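Long-range contacts in autoinducer 2-binding protein LsrB (Clostridium saccharobutylicum DSM 13864, PDB 6DSP), which binds the quorum-sensing signal autoinducer-2 between its two lobes, acting as a receptor of the periplasmic sugar-binding-protein type: residues A[104-108]-A[283-288]; A[92-97]-A[113-117]; A[142-147]-A[217-221]; A[309-315]-A[326-330]; A[46-50]-A[301-305]. The contacts are given in a common frame with arbitrary orientation. Residue numbers count along the deposited sequence, not the author numbering.

Four of the five contacts lie in one lobe, around its mixed sheet, while interaction 3 lies in the other, at the parallel sheet containing strand 219-222. The centre of interaction 3 is 34 to 43 Å from the centres of the others. Autoinducer-2 is bound between the lobes. Along the chain, interaction 5 (46-50 with 301-305) brackets interactions 1, 2 and 3, so the first lobe is built from both early and late sequence; interaction 4 follows. Interactions 1 and 2 alternate in sequence and pack together, V106 CG1 lying 3.4 Å from V117 O. Interaction 2 meets interaction 4 through a probable hydrogen bond of 2.9 Å between P115 O and S326 OG, and M283 of interaction 1 touches I301 of interaction 5.

Interaction 1. Residues A[104-108]-A[283-288]; sequences VTVTT and MAYYIA
A strand of a Rossmann-like sheet is covered here by a helix running almost antiparallel to it. Strand 105-108 and helix 283-288 cross at 157° with their axes 8.2 Å apart, and CA atoms pair T105 with A288 (5.7 Å) and T107 with A284 (5.8 Å). V104 points away from the helix. T105 points toward it with chi1 m: its CG2 lies 3.6 Å from I287 CG2 and 3.8 Å from A284 O, while its OG1 rests 3.5 Å from A288 CA. V106 turns to the other face, meeting L96 and A99 of helix 89-101, so the strand is sandwiched between helices. T107, chi1 p, faces helix 283-288 again; its buried hydroxyl is satisfied by the carbonyl of I82 on the neighbouring strand. Small alanines at 284 and 288 permit the close approach, and beta-branched residues suit the extended backbone. The interface is wholly van der Waals, and tightest where T107 OG1 lies 3.4 Å from A284 CB.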
# COMPACT_ATOMS: atom_id res chain seq x y z
N VAL A 104 13.69 4.35 -21.10
CA VAL A 104 12.62 3.60 -20.46
C VAL A 104 11.63 4.56 -19.81
O VAL A 104 12.04 5.49 -19.11
CB VAL A 104 13.21 2.64 -19.41
CG1 VAL A 104 12.14 1.90 -18.68
CG2 VAL A 104 14.16 1.65 -20.12
N THR A 105 10.35 4.34 -20.06
CA THR A 105 9.29 5.12 -19.41
C THR A 105 9.12 4.63 -17.97
O THR A 105 8.99 3.42 -17.75
CB THR A 105 7.98 4.92 -20.16
OG1 THR A 105 8.10 5.48 -21.46
CG2 THR A 105 6.80 5.55 -19.39
N VAL A 106 9.22 5.53 -17.01
CA VAL A 106 9.15 5.17 -15.59
C VAL A 106 7.82 5.64 -15.01
O VAL A 106 7.49 6.84 -15.07
CB VAL A 106 10.33 5.75 -14.79
CG1 VAL A 106 10.20 5.42 -13.32
CG2 VAL A 106 11.69 5.24 -15.37
N THR A 107 7.06 4.71 -14.44
CA THR A 107 5.86 5.03 -13.68
C THR A 107 5.93 4.33 -12.33
O THR A 107 6.71 3.38 -12.14
CB THR A 107 4.56 4.59 -14.40
OG1 THR A 107 4.54 3.16 -14.54
CG2 THR A 107 4.39 5.27 -15.77
N THR A 108 5.05 4.73 -11.41
CA THR A 108 4.97 4.07 -10.11
C THR A 108 3.54 3.67 -9.80
O THR A 108 2.58 4.16 -10.40
CB THR A 108 5.54 4.95 -8.99
OG1 THR A 108 4.97 6.26 -9.13
CG2 THR A 108 7.06 5.06 -9.10
N MET A 283 -0.78 2.95 -17.77
CA MET A 283 -0.20 4.29 -17.91
C MET A 283 1.21 4.20 -18.48
O MET A 283 1.60 5.01 -19.33
CB MET A 283 -0.21 5.02 -16.57
CG MET A 283 -1.64 5.33 -16.06
SD MET A 283 -2.71 6.21 -17.26
CE MET A 283 -1.75 7.72 -17.48
N ALA A 284 2.01 3.25 -17.98
CA ALA A 284 3.36 3.05 -18.52
C ALA A 284 3.32 2.71 -20.01
O ALA A 284 4.07 3.29 -20.80
CB ALA A 284 4.05 1.97 -17.74
N TYR A 285 2.44 1.80 -20.41
CA TYR A 285 2.29 1.40 -21.81
C TYR A 285 1.82 2.57 -22.66
O TYR A 285 2.32 2.79 -23.77
CB TYR A 285 1.28 0.26 -21.89
CG TYR A 285 0.61 0.09 -23.22
CD1 TYR A 285 1.25 -0.57 -24.26
CD2 TYR A 285 -0.69 0.54 -23.41
CE1 TYR A 285 0.62 -0.73 -25.50
CE2 TYR A 285 -1.33 0.38 -24.64
CZ TYR A 285 -0.66 -0.26 -25.68
OH TYR A 285 -1.31 -0.42 -26.88
N TYR A 286 0.87 3.35 -22.14
CA TYR A 286 0.30 4.46 -22.89
C TYR A 286 1.36 5.51 -23.18
O TYR A 286 1.47 6.01 -24.31
CB TYR A 286 -0.84 5.05 -22.06
CG TYR A 286 -1.64 6.13 -22.74
CD1 TYR A 286 -2.60 5.82 -23.67
CD2 TYR A 286 -1.44 7.46 -22.42
CE1 TYR A 286 -3.35 6.81 -24.30
CE2 TYR A 286 -2.19 8.46 -23.02
CZ TYR A 286 -3.16 8.13 -23.97
OH TYR A 286 -3.93 9.08 -24.61
N ILE A 287 2.19 5.82 -22.18
CA ILE A 287 3.27 6.78 -22.40
C ILE A 287 4.37 6.19 -23.27
O ILE A 287 4.85 6.85 -24.21
CB ILE A 287 3.80 7.26 -21.05
CG1 ILE A 287 2.73 8.07 -20.30
CG2 ILE A 287 5.11 8.07 -21.25
CD1 ILE A 287 3.13 8.28 -18.85
N ALA A 288 4.76 4.94 -23.01
CA ALA A 288 5.82 4.31 -23.80
C ALA A 288 5.43 4.14 -25.27
O ALA A 288 6.30 4.07 -26.14
CB ALA A 288 6.20 2.98 -23.18

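Interaction 2. Residues A[92-97]-A[113-117]; sequences VKDALK and VDPSV
One aspartate does two jobs in this contact: D114 shapes its own loop with one carboxylate oxygen and reaches the facing helix with the other. OD1 of D114 accepts the backbone N of S116 at 3.0 Å, forming an Asx turn, while OD2 makes a salt bridge to K93 NZ at 3.2 Å, its hydrogen bond being weak. The loop 113-117 links two parallel strands of a Rossmann-like sheet and packs beside helix 89-101. V117 N bonds D114 O at 3.0 Å, closing a type I turn with P115 and S116 at its corners; proline's fixed phi suits the first corner. K93 must be fully extended, all four chi angles t, to span the gap. Beneath its aliphatic part V117 is wedged, chi1 m, with CG1 3.6 Å from K97 CG and 3.9 Å from K93 CG, so that both lysines lend hydrocarbon to the packing, while K93 alone adds its charge across it. Deeper in, V92 CG2 meets V113 CG1 at 3.8 Å and L96 CD1 meets V113 CG2 at 4.0 Å; these apolar residues continue into a core shared with I71 and V106. The helix is kinked at 94 and 95. At the end nearest K97, whose CA is 6.0 Å from that of V117, a water donates to L96 O at 2.8 Å and V117 O at 2.7 Å.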
# COMPACT_ATOMS: atom_id res chain seq x y z
N VAL A 92 16.17 4.07 -4.87
CA VAL A 92 16.00 3.74 -6.28
C VAL A 92 16.10 4.95 -7.18
O VAL A 92 15.96 4.80 -8.41
CB VAL A 92 14.69 2.97 -6.56
CG1 VAL A 92 14.76 1.59 -5.93
CG2 VAL A 92 13.48 3.79 -6.11
N LYS A 93 16.34 6.13 -6.63
CA LYS A 93 16.36 7.35 -7.45
C LYS A 93 17.37 7.24 -8.59
O LYS A 93 17.05 7.52 -9.76
CB LYS A 93 16.60 8.58 -6.58
CG LYS A 93 16.44 9.90 -7.31
CD LYS A 93 16.66 11.07 -6.39
CE LYS A 93 16.32 12.36 -7.12
NZ LYS A 93 16.61 13.57 -6.32
N ASP A 94 18.63 6.88 -8.27
CA ASP A 94 19.67 6.84 -9.31
C ASP A 94 19.35 5.79 -10.37
O ASP A 94 19.53 6.04 -11.58
CB ASP A 94 21.03 6.54 -8.70
CG ASP A 94 21.56 7.65 -7.83
OD1 ASP A 94 21.01 8.77 -7.78
OD2 ASP A 94 22.57 7.40 -7.15
N ALA A 95 18.85 4.62 -9.97
CA ALA A 95 18.54 3.60 -10.96
C ALA A 95 17.42 4.06 -11.88
O ALA A 95 17.41 3.73 -13.07
CB ALA A 95 18.14 2.32 -10.24
N LEU A 96 16.43 4.81 -11.35
CA LEU A 96 15.33 5.27 -12.19
C LEU A 96 15.77 6.40 -13.10
O LEU A 96 15.28 6.50 -14.23
CB LEU A 96 14.15 5.71 -11.31
CG LEU A 96 13.46 4.52 -10.58
CD1 LEU A 96 12.34 5.06 -9.68
CD2 LEU A 96 12.90 3.48 -11.55
N LYS A 97 16.70 7.25 -12.66
CA LYS A 97 17.25 8.24 -13.57
C LYS A 97 17.99 7.56 -14.71
O LYS A 97 17.86 7.95 -15.88
CB LYS A 97 18.18 9.19 -12.81
CG LYS A 97 17.46 10.14 -11.86
CD LYS A 97 18.50 10.83 -10.99
CE LYS A 97 18.22 12.28 -10.67
NZ LYS A 97 19.55 12.95 -10.45
N VAL A 113 7.91 7.33 -5.60
CA VAL A 113 9.30 7.77 -5.47
C VAL A 113 9.33 9.30 -5.62
O VAL A 113 8.27 9.94 -5.74
CB VAL A 113 10.21 7.10 -6.52
CG1 VAL A 113 10.15 5.61 -6.36
CG2 VAL A 113 9.77 7.51 -7.94
N ASP A 114 10.52 9.90 -5.68
CA ASP A 114 10.61 11.33 -5.93
C ASP A 114 9.90 11.62 -7.24
O ASP A 114 10.23 10.99 -8.26
CB ASP A 114 12.09 11.71 -6.03
CG ASP A 114 12.35 13.19 -6.21
OD1 ASP A 114 11.49 13.89 -6.74
OD2 ASP A 114 13.47 13.62 -5.84
N PRO A 115 8.92 12.53 -7.28
CA PRO A 115 8.14 12.72 -8.52
C PRO A 115 8.98 13.24 -9.68
O PRO A 115 8.50 13.24 -10.82
CB PRO A 115 7.05 13.72 -8.10
CG PRO A 115 6.90 13.43 -6.60
CD PRO A 115 8.32 13.27 -6.15
N SER A 116 10.21 13.72 -9.43
CA SER A 116 11.09 14.16 -10.51
C SER A 116 11.68 13.00 -11.30
O SER A 116 12.25 13.23 -12.38
CB SER A 116 12.20 15.05 -9.94
OG SER A 116 13.11 14.25 -9.18
N VAL A 117 11.52 11.75 -10.83
CA VAL A 117 12.10 10.62 -11.53
C VAL A 117 11.06 9.60 -11.97
O VAL A 117 11.41 8.48 -12.35
CB VAL A 117 13.27 9.96 -10.76
CG1 VAL A 117 14.32 11.01 -10.41
CG2 VAL A 117 12.80 9.24 -9.51
O HOH W 1 13.37 8.59 -14.17

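Interaction 3. Residues A[142-147]-A[217-221]; sequences LKERGK and IDLII
R145 NH2 donates twice to one residue, to D218 O at 3.0 Å and to D218 OD1 at 3.1 Å, the second bond being also a salt bridge. The guanidinium thus reads both backbone and side chain of D218, while R145 NE bonds T246 OG1 and D218 OD2 accepts the backbone N of K155. K147 adds a long ion pair, its NZ 3.8 Å from D218 OD1, and completes a small charge network. R145 reaches across with chi1 p followed by two t torsions, an extended arm suited to a partly exposed edge. The helix ends here in a Schellman motif: K147 N bonds L142 O at 3.1 Å and G146 N bonds K143 O at 3.1 Å. G146 is the C-prime residue, with phi 97°, where a CB would be jammed against the carbonyl of R145. The turn brings K147 back beside R145. Below the charges lies L142, its CD2 3.6 Å from D218 O and its CD1 4.2 Å from L219 CD2; the CA atoms of L142 and L219 are 7.6 Å apart. Helix 127-144 thereby closes on the start of strand 219-222, which runs between parallel strands 155-160 and 246-249 of this Rossmann-like lobe, while I217 and I220 turn to helix 200-213 on the other face.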
# COMPACT_ATOMS: atom_id res chain seq x y z
N LEU A 142 -13.27 -0.97 17.97
CA LEU A 142 -13.19 -0.73 19.41
C LEU A 142 -14.58 -0.59 20.02
O LEU A 142 -14.88 -1.20 21.05
CB LEU A 142 -12.37 0.54 19.67
CG LEU A 142 -10.84 0.39 19.52
CD1 LEU A 142 -10.20 1.76 19.37
CD2 LEU A 142 -10.23 -0.39 20.69
N LYS A 143 -15.44 0.19 19.36
CA LYS A 143 -16.80 0.34 19.88
C LYS A 143 -17.54 -1.01 19.90
O LYS A 143 -18.25 -1.31 20.85
CB LYS A 143 -17.54 1.39 19.06
CG LYS A 143 -18.92 1.74 19.59
CD LYS A 143 -19.43 3.00 18.89
CE LYS A 143 -20.77 3.42 19.46
NZ LYS A 143 -20.69 3.48 20.95
N GLU A 144 -17.29 -1.86 18.89
CA GLU A 144 -17.99 -3.14 18.81
C GLU A 144 -17.52 -4.14 19.85
O GLU A 144 -18.28 -5.08 20.15
CB GLU A 144 -17.85 -3.72 17.40
CG GLU A 144 -18.68 -2.90 16.42
CD GLU A 144 -18.26 -3.07 14.99
OE1 GLU A 144 -17.30 -3.81 14.71
OE2 GLU A 144 -18.91 -2.42 14.12
N ARG A 145 -16.34 -3.97 20.43
CA ARG A 145 -15.92 -4.83 21.53
C ARG A 145 -16.20 -4.21 22.89
O ARG A 145 -15.71 -4.70 23.91
CB ARG A 145 -14.48 -5.32 21.40
CG ARG A 145 -13.39 -4.27 21.61
CD ARG A 145 -12.02 -4.94 21.74
NE ARG A 145 -10.88 -4.03 21.90
CZ ARG A 145 -10.37 -3.65 23.08
NH1 ARG A 145 -10.93 -4.04 24.21
NH2 ARG A 145 -9.30 -2.86 23.12
N GLY A 146 -16.97 -3.13 22.94
CA GLY A 146 -17.46 -2.62 24.20
C GLY A 146 -16.66 -1.48 24.78
O GLY A 146 -16.89 -1.12 25.94
N LYS A 147 -15.71 -0.94 24.03
CA LYS A 147 -15.01 0.26 24.46
C LYS A 147 -15.80 1.50 24.03
O LYS A 147 -16.74 1.45 23.24
CB LYS A 147 -13.59 0.31 23.85
CG LYS A 147 -12.72 -0.94 24.15
CD LYS A 147 -12.35 -0.99 25.63
CE LYS A 147 -11.30 0.07 25.96
NZ LYS A 147 -10.92 0.06 27.42
N ILE A 217 -2.55 -3.21 25.53
CA ILE A 217 -2.82 -2.36 24.37
C ILE A 217 -4.26 -2.61 23.89
O ILE A 217 -4.78 -3.73 23.93
CB ILE A 217 -1.76 -2.62 23.29
CG1 ILE A 217 -1.73 -1.48 22.27
CG2 ILE A 217 -1.96 -4.01 22.63
CD1 ILE A 217 -0.46 -1.50 21.40
N ASP A 218 -4.89 -1.53 23.39
CA ASP A 218 -6.26 -1.63 22.91
C ASP A 218 -6.36 -1.79 21.41
O ASP A 218 -7.29 -2.45 20.91
CB ASP A 218 -7.06 -0.37 23.28
CG ASP A 218 -7.34 -0.26 24.76
OD1 ASP A 218 -7.98 -1.19 25.32
OD2 ASP A 218 -6.90 0.74 25.36
N LEU A 219 -5.45 -1.18 20.66
CA LEU A 219 -5.56 -1.08 19.21
C LEU A 219 -4.18 -1.16 18.60
O LEU A 219 -3.26 -0.44 19.02
CB LEU A 219 -6.18 0.31 18.87
CG LEU A 219 -6.15 0.73 17.41
CD1 LEU A 219 -7.01 -0.23 16.55
CD2 LEU A 219 -6.58 2.18 17.29
N ILE A 220 -4.03 -2.01 17.58
CA ILE A 220 -2.77 -2.07 16.81
C ILE A 220 -3.13 -1.80 15.36
O ILE A 220 -3.91 -2.56 14.77
CB ILE A 220 -2.06 -3.43 16.95
CG1 ILE A 220 -1.91 -3.83 18.44
CG2 ILE A 220 -0.67 -3.35 16.23
CD1 ILE A 220 -1.38 -5.23 18.64
N ILE A 221 -2.61 -0.70 14.82
CA ILE A 221 -2.92 -0.30 13.44
C ILE A 221 -1.81 -0.86 12.56
O ILE A 221 -0.67 -0.41 12.63
CB ILE A 221 -3.00 1.23 13.29
CG1 ILE A 221 -4.05 1.83 14.28
CG2 ILE A 221 -3.36 1.58 11.85
CD1 ILE A 221 -4.01 3.37 14.30

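Interaction 4. Residues A[309-315]-A[326-330]; sequences VMPNSVL and SGVVL
V328 is the main bump: with chi1 t it fills a hollow made by the chain curling after P311, its CG1 3.8 Å from V314 CG2 and its CG2 3.9 Å from L315 CD1 and 3.8 Å from N312 OD1. L330 carries the ridge onward, CD1 4.0 Å from V314 CG2 and CD2 4.0 Å from L315 CD2. The curl is a 3-10 turn in which V314 N bonds P311 O and L315 N bonds N312 O, both at 3.1 Å; it swings both side chains over the strand. On the other side V309 CG2 touches V329 CG2 at 4.3 Å. Strand 327-330 lies antiparallel to the end of strand 305-311, within the mixed sheet of one lobe of the periplasmic-binding-protein fold. M310 and V328 form a hydrogen-bonded pair, M310 N to V328 O at 2.7 Å and V328 N to M310 O at 2.8 Å. At G327 the chains nearly collide: its CA is 3.3 Å from M310 O, and a CB would clash with that oxygen and V309 CG1. Beyond it N312 ND2 donates to S326 OG at 2.9 Å, its OD1 accepting from R118, and a water joins N312 N (2.9 Å) to S326 O (2.7 Å).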
# COMPACT_ATOMS: atom_id res chain seq x y z
N VAL A 309 -5.50 12.86 -14.56
CA VAL A 309 -4.17 13.02 -13.97
C VAL A 309 -4.18 14.25 -13.07
O VAL A 309 -4.49 15.36 -13.51
CB VAL A 309 -3.09 13.15 -15.05
CG1 VAL A 309 -1.69 13.22 -14.42
CG2 VAL A 309 -3.18 11.96 -16.00
N MET A 310 -3.83 14.05 -11.80
CA MET A 310 -3.84 15.07 -10.76
C MET A 310 -2.44 15.56 -10.48
O MET A 310 -1.45 14.86 -10.75
CB MET A 310 -4.40 14.48 -9.45
CG MET A 310 -5.66 13.66 -9.65
SD MET A 310 -6.98 14.57 -10.45
CE MET A 310 -7.26 15.79 -9.19
N PRO A 311 -2.28 16.75 -9.89
CA PRO A 311 -0.93 17.20 -9.50
C PRO A 311 -0.34 16.33 -8.41
O PRO A 311 -1.04 15.70 -7.61
CB PRO A 311 -1.16 18.63 -8.99
CG PRO A 311 -2.55 18.75 -8.77
CD PRO A 311 -3.32 17.73 -9.54
N ASN A 312 1.00 16.33 -8.35
CA ASN A 312 1.70 15.54 -7.34
C ASN A 312 1.28 15.91 -5.92
O ASN A 312 1.31 15.06 -5.02
CB ASN A 312 3.20 15.75 -7.50
CG ASN A 312 3.73 15.06 -8.72
OD1 ASN A 312 3.25 14.00 -9.12
ND2 ASN A 312 4.72 15.68 -9.35
N SER A 313 0.89 17.17 -5.71
CA SER A 313 0.55 17.60 -4.37
C SER A 313 -0.75 16.97 -3.83
O SER A 313 -1.01 17.12 -2.63
CB SER A 313 0.47 19.12 -4.32
OG SER A 313 -0.47 19.61 -5.25
N VAL A 314 -1.52 16.22 -4.64
CA VAL A 314 -2.62 15.46 -4.03
C VAL A 314 -2.12 14.42 -3.04
O VAL A 314 -2.88 14.00 -2.15
CB VAL A 314 -3.57 14.83 -5.08
CG1 VAL A 314 -4.14 15.88 -6.02
CG2 VAL A 314 -2.94 13.64 -5.84
N LEU A 315 -0.87 13.97 -3.17
CA LEU A 315 -0.31 13.00 -2.23
C LEU A 315 0.58 13.64 -1.16
O LEU A 315 1.01 12.93 -0.24
CB LEU A 315 0.47 11.91 -2.97
CG LEU A 315 -0.33 11.04 -3.96
CD1 LEU A 315 0.57 9.96 -4.54
CD2 LEU A 315 -1.55 10.42 -3.32
N SER A 326 4.41 15.36 -14.70
CA SER A 326 4.57 14.47 -13.56
C SER A 326 3.29 14.58 -12.74
O SER A 326 2.93 15.69 -12.33
CB SER A 326 5.79 14.91 -12.74
OG SER A 326 5.88 14.15 -11.55
N GLY A 327 2.60 13.47 -12.50
CA GLY A 327 1.33 13.55 -11.81
C GLY A 327 0.85 12.22 -11.28
O GLY A 327 1.56 11.20 -11.34
N VAL A 328 -0.39 12.23 -10.77
CA VAL A 328 -0.93 11.12 -9.99
C VAL A 328 -2.32 10.76 -10.50
O VAL A 328 -3.16 11.65 -10.73
CB VAL A 328 -1.02 11.54 -8.50
CG1 VAL A 328 -1.75 10.48 -7.65
CG2 VAL A 328 0.35 11.86 -7.93
N VAL A 329 -2.61 9.46 -10.60
CA VAL A 329 -3.96 8.96 -10.83
C VAL A 329 -4.39 8.29 -9.54
O VAL A 329 -3.66 7.47 -8.99
CB VAL A 329 -3.98 7.97 -12.00
CG1 VAL A 329 -5.32 7.26 -12.08
CG2 VAL A 329 -3.66 8.69 -13.31
N LEU A 330 -5.57 8.66 -9.03
CA LEU A 330 -6.12 8.12 -7.79
C LEU A 330 -7.20 7.08 -8.07
O LEU A 330 -8.10 7.31 -8.88
CB LEU A 330 -6.75 9.27 -6.98
CG LEU A 330 -5.73 10.23 -6.37
CD1 LEU A 330 -6.37 11.54 -5.91
CD2 LEU A 330 -4.95 9.56 -5.24
O HOH W 2 2.35 17.65 -10.55

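Interaction 5. Residues A[46-50]-A[301-305]; sequences YSEQW and IPTVG
W50 turns the edge of its indole to the tip of a beta hairpin, its CZ2 3.5 Å from I301 CG2 and 3.9 Å from V304 CG2, its CD1 4.1 Å from P302 CB. A chi1 of m and chi2 of -35° swing the ring from the last turn of its helix to the tip, where NE1 donates to P302 O at 2.9 Å. Tryptophan suits this place because its large ring edge offers both apolar carbons and a single N-H donor for the P302 carbonyl. That same oxygen accepts from T303 OG1 at 2.6 Å. One helical turn earlier, Y46 points toward the tip with chi1 m; its CE1 is 3.7 Å from V304 CG2 and 3.6 Å from T303 OG1, which lies near the ring plane. The tip is a type II turn, with P302 at -55/133 and T303 at 70/0, closed by V304 N to I301 O at 2.9 Å. It runs into a classic beta bulge, V304 and G305 both opposing I301: G305 N bonds I301 O at 3.1 Å and I301 N bonds G305 O at 2.9 Å. At phi 138° G305 could hardly carry a CB. The contact joins the C-terminal end of helix 34-50 to the hairpin of strands 298-301 and 305-311, the former outermost in its sheet, with helix 273-288 alongside: Y282 meets W50 edge-to-face and A278 touches both aromatics.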
# COMPACT_ATOMS: atom_id res chain seq x y z
N TYR A 46 -5.58 -7.85 -17.48
CA TYR A 46 -5.94 -6.70 -18.30
C TYR A 46 -4.96 -6.51 -19.45
O TYR A 46 -5.38 -6.18 -20.57
CB TYR A 46 -6.02 -5.43 -17.44
CG TYR A 46 -7.29 -5.30 -16.64
CD1 TYR A 46 -8.40 -4.66 -17.18
CD2 TYR A 46 -7.39 -5.82 -15.36
CE1 TYR A 46 -9.59 -4.54 -16.45
CE2 TYR A 46 -8.55 -5.71 -14.63
CZ TYR A 46 -9.65 -5.06 -15.17
OH TYR A 46 -10.80 -4.96 -14.41
N SER A 47 -3.66 -6.69 -19.22
CA SER A 47 -2.72 -6.48 -20.32
C SER A 47 -2.95 -7.48 -21.44
O SER A 47 -2.71 -7.15 -22.60
CB SER A 47 -1.28 -6.54 -19.82
OG SER A 47 -0.96 -7.80 -19.26
N GLU A 48 -3.41 -8.70 -21.12
CA GLU A 48 -3.74 -9.64 -22.19
C GLU A 48 -4.83 -9.07 -23.08
O GLU A 48 -4.79 -9.24 -24.31
CB GLU A 48 -4.21 -10.95 -21.57
CG GLU A 48 -3.13 -11.75 -20.87
CD GLU A 48 -2.37 -12.64 -21.83
OE1 GLU A 48 -1.25 -13.08 -21.47
OE2 GLU A 48 -2.89 -12.89 -22.94
N GLN A 49 -5.83 -8.42 -22.49
CA GLN A 49 -6.89 -7.80 -23.27
C GLN A 49 -6.40 -6.57 -24.01
O GLN A 49 -6.86 -6.31 -25.13
CB GLN A 49 -8.06 -7.44 -22.36
CG GLN A 49 -8.78 -8.65 -21.81
CD GLN A 49 -9.19 -9.62 -22.91
OE1 GLN A 49 -9.92 -9.26 -23.84
NE2 GLN A 49 -8.71 -10.86 -22.81
N TRP A 50 -5.49 -5.81 -23.42
CA TRP A 50 -5.01 -4.58 -24.04
C TRP A 50 -3.97 -4.83 -25.12
O TRP A 50 -3.72 -3.93 -25.92
CB TRP A 50 -4.41 -3.68 -22.97
CG TRP A 50 -5.42 -3.09 -22.01
CD1 TRP A 50 -6.69 -2.70 -22.30
CD2 TRP A 50 -5.21 -2.81 -20.61
NE1 TRP A 50 -7.29 -2.21 -21.15
CE2 TRP A 50 -6.40 -2.24 -20.12
CE3 TRP A 50 -4.12 -2.97 -19.75
CZ2 TRP A 50 -6.54 -1.86 -18.77
CZ3 TRP A 50 -4.25 -2.56 -18.41
CH2 TRP A 50 -5.46 -2.02 -17.94
N ILE A 301 -9.12 4.49 -20.13
CA ILE A 301 -8.45 3.20 -20.05
C ILE A 301 -9.48 2.13 -20.43
O ILE A 301 -10.42 1.90 -19.65
CB ILE A 301 -7.88 2.96 -18.66
CG1 ILE A 301 -6.87 4.07 -18.32
CG2 ILE A 301 -7.26 1.58 -18.56
CD1 ILE A 301 -6.23 3.92 -16.97
N PRO A 302 -9.33 1.45 -21.57
CA PRO A 302 -10.39 0.55 -22.03
C PRO A 302 -10.76 -0.48 -20.97
O PRO A 302 -9.89 -1.12 -20.38
CB PRO A 302 -9.77 -0.12 -23.26
CG PRO A 302 -8.71 0.81 -23.72
CD PRO A 302 -8.17 1.46 -22.47
N THR A 303 -12.06 -0.64 -20.75
CA THR A 303 -12.68 -1.58 -19.80
C THR A 303 -12.47 -1.22 -18.33
O THR A 303 -12.95 -1.95 -17.45
CB THR A 303 -12.33 -3.06 -20.04
OG1 THR A 303 -11.02 -3.35 -19.52
CG2 THR A 303 -12.36 -3.37 -21.53
N VAL A 304 -11.78 -0.12 -18.03
CA VAL A 304 -11.61 0.36 -16.66
C VAL A 304 -12.39 1.64 -16.42
O VAL A 304 -13.18 1.73 -15.49
CB VAL A 304 -10.12 0.54 -16.32
CG1 VAL A 304 -9.98 1.19 -14.95
CG2 VAL A 304 -9.41 -0.81 -16.36
N GLY A 305 -12.19 2.63 -17.27
CA GLY A 305 -12.90 3.88 -17.20
C GLY A 305 -11.95 5.02 -17.45
O GLY A 305 -10.78 4.83 -17.79